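Local coordinates for macro domain-containing protein (PDB 7OMU) that joins a DarT-family domain to a macro domain in a single chain, the macro domain holding a bound adenosine-5-diphosphoribose, at residues F87-P92 against V151-W157. The protein carries 1 engineered substitution. Sequence-based numbering, arbitrary orientation.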
loop_
_atom_site.group_PDB
_atom_site.type_symbol
_atom_site.label_atom_id
_atom_site.label_comp_id
_atom_site.label_asym_id
_atom_site.label_seq_id
_atom_site.Cartn_x
_atom_site.Cartn_y
_atom_site.Cartn_z
ATOM N N PHE A 87 9.474 -11.746 0.191
ATOM C CA PHE A 87 9.145 -11.754 1.640
ATOM C C PHE A 87 7.939 -10.847 1.880
ATOM O O PHE A 87 7.150 -11.117 2.811
ATOM C CB PHE A 87 10.332 -11.273 2.475
ATOM C CG PHE A 87 11.520 -12.191 2.421
ATOM C CD1 PHE A 87 11.558 -13.332 3.203
ATOM C CD2 PHE A 87 12.582 -11.926 1.577
ATOM C CE1 PHE A 87 12.641 -14.190 3.142
ATOM C CE2 PHE A 87 13.665 -12.787 1.517
ATOM C CZ PHE A 87 13.697 -13.912 2.305
ATOM N N GLN A 88 7.835 -9.787 1.072
ATOM C CA GLN A 88 6.732 -8.800 1.103
ATOM C C GLN A 88 6.184 -8.633 -0.309
ATOM O O GLN A 88 6.830 -8.016 -1.149
ATOM C CB GLN A 88 7.248 -7.470 1.657
ATOM C CG GLN A 88 6.236 -6.339 1.549
ATOM C CD GLN A 88 4.992 -6.654 2.339
ATOM O OE1 GLN A 88 4.025 -7.224 1.821
ATOM N NE2 GLN A 88 5.032 -6.299 3.614
ATOM N N PRO A 89 4.996 -9.192 -0.622
ATOM C CA PRO A 89 4.388 -9.022 -1.945
ATOM C C PRO A 89 3.679 -7.671 -2.146
ATOM O O PRO A 89 3.540 -7.263 -3.290
ATOM C CB PRO A 89 3.362 -10.162 -2.007
ATOM C CG PRO A 89 2.954 -10.359 -0.563
ATOM C CD PRO A 89 4.190 -10.051 0.259
ATOM N N ARG A 90 3.236 -7.026 -1.058
ATOM C CA ARG A 90 2.601 -5.681 -1.087
ATOM C C ARG A 90 3.711 -4.643 -1.274
ATOM O O ARG A 90 4.050 -3.955 -0.287
ATOM C CB ARG A 90 1.799 -5.455 0.196
ATOM C CG ARG A 90 0.893 -4.234 0.171
ATOM C CD ARG A 90 0.139 -4.107 1.483
ATOM N NE ARG A 90 -0.672 -2.899 1.576
ATOM C CZ ARG A 90 -0.194 -1.676 1.820
ATOM N NH1 ARG A 90 1.107 -1.478 1.985
ATOM N NH2 ARG A 90 -1.023 -0.646 1.893
ATOM N N ASN A 91 4.227 -4.537 -2.507
ATOM C CA ASN A 91 5.516 -3.877 -2.852
ATOM C C ASN A 91 5.396 -3.161 -4.199
ATOM O O ASN A 91 4.413 -3.341 -4.913
ATOM C CB ASN A 91 6.641 -4.917 -2.844
ATOM C CG ASN A 91 6.502 -5.951 -3.942
ATOM O OD1 ASN A 91 6.209 -5.622 -5.089
ATOM N ND2 ASN A 91 6.722 -7.208 -3.601
ATOM N N PRO A 92 6.394 -2.331 -4.595
ATOM C CA PRO A 92 6.370 -1.621 -5.879
ATOM C C PRO A 92 6.009 -2.417 -7.142
ATOM O O PRO A 92 5.460 -1.823 -8.046
ATOM C CB PRO A 92 7.829 -1.161 -6.015
ATOM C CG PRO A 92 8.245 -0.883 -4.601
ATOM C CD PRO A 92 7.581 -1.977 -3.799
ATOM N N VAL A 151 11.222 -6.721 6.208
ATOM C CA VAL A 151 10.529 -5.961 5.121
ATOM C C VAL A 151 9.061 -6.406 5.031
ATOM O O VAL A 151 8.263 -5.698 4.376
ATOM C CB VAL A 151 11.228 -6.123 3.759
ATOM C CG1 VAL A 151 12.644 -5.571 3.781
ATOM C CG2 VAL A 151 11.212 -7.562 3.266
ATOM N N LYS A 152 8.717 -7.546 5.640
ATOM C CA LYS A 152 7.317 -8.035 5.744
ATOM C C LYS A 152 6.485 -7.044 6.579
ATOM O O LYS A 152 5.252 -7.031 6.405
ATOM C CB LYS A 152 7.301 -9.463 6.301
ATOM C CG LYS A 152 5.922 -10.056 6.581
ATOM C CD LYS A 152 4.966 -10.071 5.403
ATOM C CE LYS A 152 3.534 -10.310 5.840
ATOM N NZ LYS A 152 2.583 -10.178 4.713
ATOM N N ASP A 153 7.128 -6.233 7.429
ATOM C CA ASP A 153 6.465 -5.262 8.344
ATOM C C ASP A 153 6.500 -3.842 7.759
ATOM O O ASP A 153 5.941 -2.942 8.403
ATOM C CB ASP A 153 7.110 -5.289 9.732
ATOM C CG ASP A 153 7.020 -6.635 10.432
ATOM O OD1 ASP A 153 6.005 -7.340 10.221
ATOM O OD2 ASP A 153 7.972 -6.969 11.178
ATOM N N MET A 154 7.109 -3.642 6.586
ATOM C CA MET A 154 7.114 -2.347 5.852
ATOM C C MET A 154 5.749 -2.128 5.186
ATOM O O MET A 154 5.351 -2.983 4.363
ATOM C CB MET A 154 8.189 -2.332 4.763
ATOM C CG MET A 154 9.529 -1.844 5.230
ATOM S SD MET A 154 10.608 -1.461 3.827
ATOM C CE MET A 154 12.206 -1.857 4.538
ATOM N N GLU A 155 5.081 -1.010 5.489
ATOM C CA GLU A 155 3.727 -0.684 4.953
ATOM C C GLU A 155 3.836 0.389 3.858
ATOM O O GLU A 155 2.841 0.583 3.124
ATOM C CB GLU A 155 2.752 -0.296 6.073
ATOM C CG GLU A 155 3.391 0.327 7.308
ATOM C CD GLU A 155 2.437 0.528 8.484
ATOM O OE1 GLU A 155 1.250 0.142 8.369
ATOM O OE2 GLU A 155 2.882 1.062 9.525
ATOM N N TYR A 156 4.998 1.042 3.743
ATOM C CA TYR A 156 5.319 2.025 2.675
ATOM C C TYR A 156 6.828 2.049 2.419
ATOM O O TYR A 156 7.590 1.463 3.201
ATOM C CB TYR A 156 4.797 3.415 3.045
ATOM C CG TYR A 156 5.564 4.178 4.102
ATOM C CD1 TYR A 156 5.250 4.057 5.447
ATOM C CD2 TYR A 156 6.557 5.085 3.754
ATOM C CE1 TYR A 156 5.926 4.783 6.416
ATOM C CE2 TYR A 156 7.251 5.809 4.711
ATOM C CZ TYR A 156 6.932 5.661 6.048
ATOM O OH TYR A 156 7.613 6.383 6.987
ATOM N N TRP A 157 7.240 2.733 1.356
ATOM C CA TRP A 157 8.653 2.787 0.917
ATOM C C TRP A 157 8.957 4.128 0.243
ATOM O O TRP A 157 8.010 4.897 -0.004
ATOM C CB TRP A 157 8.906 1.616 -0.026
ATOM C CG TRP A 157 7.961 1.612 -1.183
ATOM C CD1 TRP A 157 8.078 2.340 -2.328
ATOM C CD2 TRP A 157 6.733 0.876 -1.296
ATOM N NE1 TRP A 157 7.015 2.095 -3.154
ATOM C CE2 TRP A 157 6.174 1.200 -2.550
ATOM C CE3 TRP A 157 6.060 -0.036 -0.479
ATOM C CZ2 TRP A 157 4.976 0.647 -2.997
ATOM C CZ3 TRP A 157 4.875 -0.585 -0.920
ATOM C CH2 TRP A 157 4.343 -0.248 -2.164
#
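Gln88 and Arg90 reach across to backbone carbonyls of the 151-157 loop, while Pro92 lies on the indole of Trp157. The amide of Gln88 ends at the turn of 151-154: NE2 donates a weak hydrogen bond to Val151 O (3.4 Å), the same oxygen that accepts a weak bond from Met154 N. A bend at chi2 (61°) turns this amide back along its own loop, so that OE1 accepts Arg90 N at 3.0 Å while NE2 faces the other segment. The Arg90 chain runs fully extended from CG to NE and delivers NH1 to Glu155 O (2.9 Å). That oxygen sits at the edge of the guanidinium, near its plane, although the donor is tilted 32° from the carbonyl plane. NE makes a weak bond to Thr212 O, and Phe236 also touches this side chain. Pro92 covers one face of the indole, its CG 3.7 Å from the centroid of the five-membered ring in a CH-pi contact; Trp157 NE1 is bonded to Leu298 O. At the other end of the contact, Phe87 CB meets Val151 CG2 at 3.9 Å. Within the 87-92 loop, Asn91 ND2 bonds to Gln88 O on a lone pair (2.6 Å), and OD1 caps helix 92-99 at Leu94 N. The contact thus pins the loop after strand 82-86 to the one before helix 163-166 within the DarT-family region, and Leu298 extends it towards the macro domain. Both cross-segment hydrogen bonds, from the Gln88 amide and the Arg90 guanidinium, end on main-chain oxygens, so this polar part probably depends more on the path of the 151-157 backbone than on side-chain charge; the apolar contacts add to it.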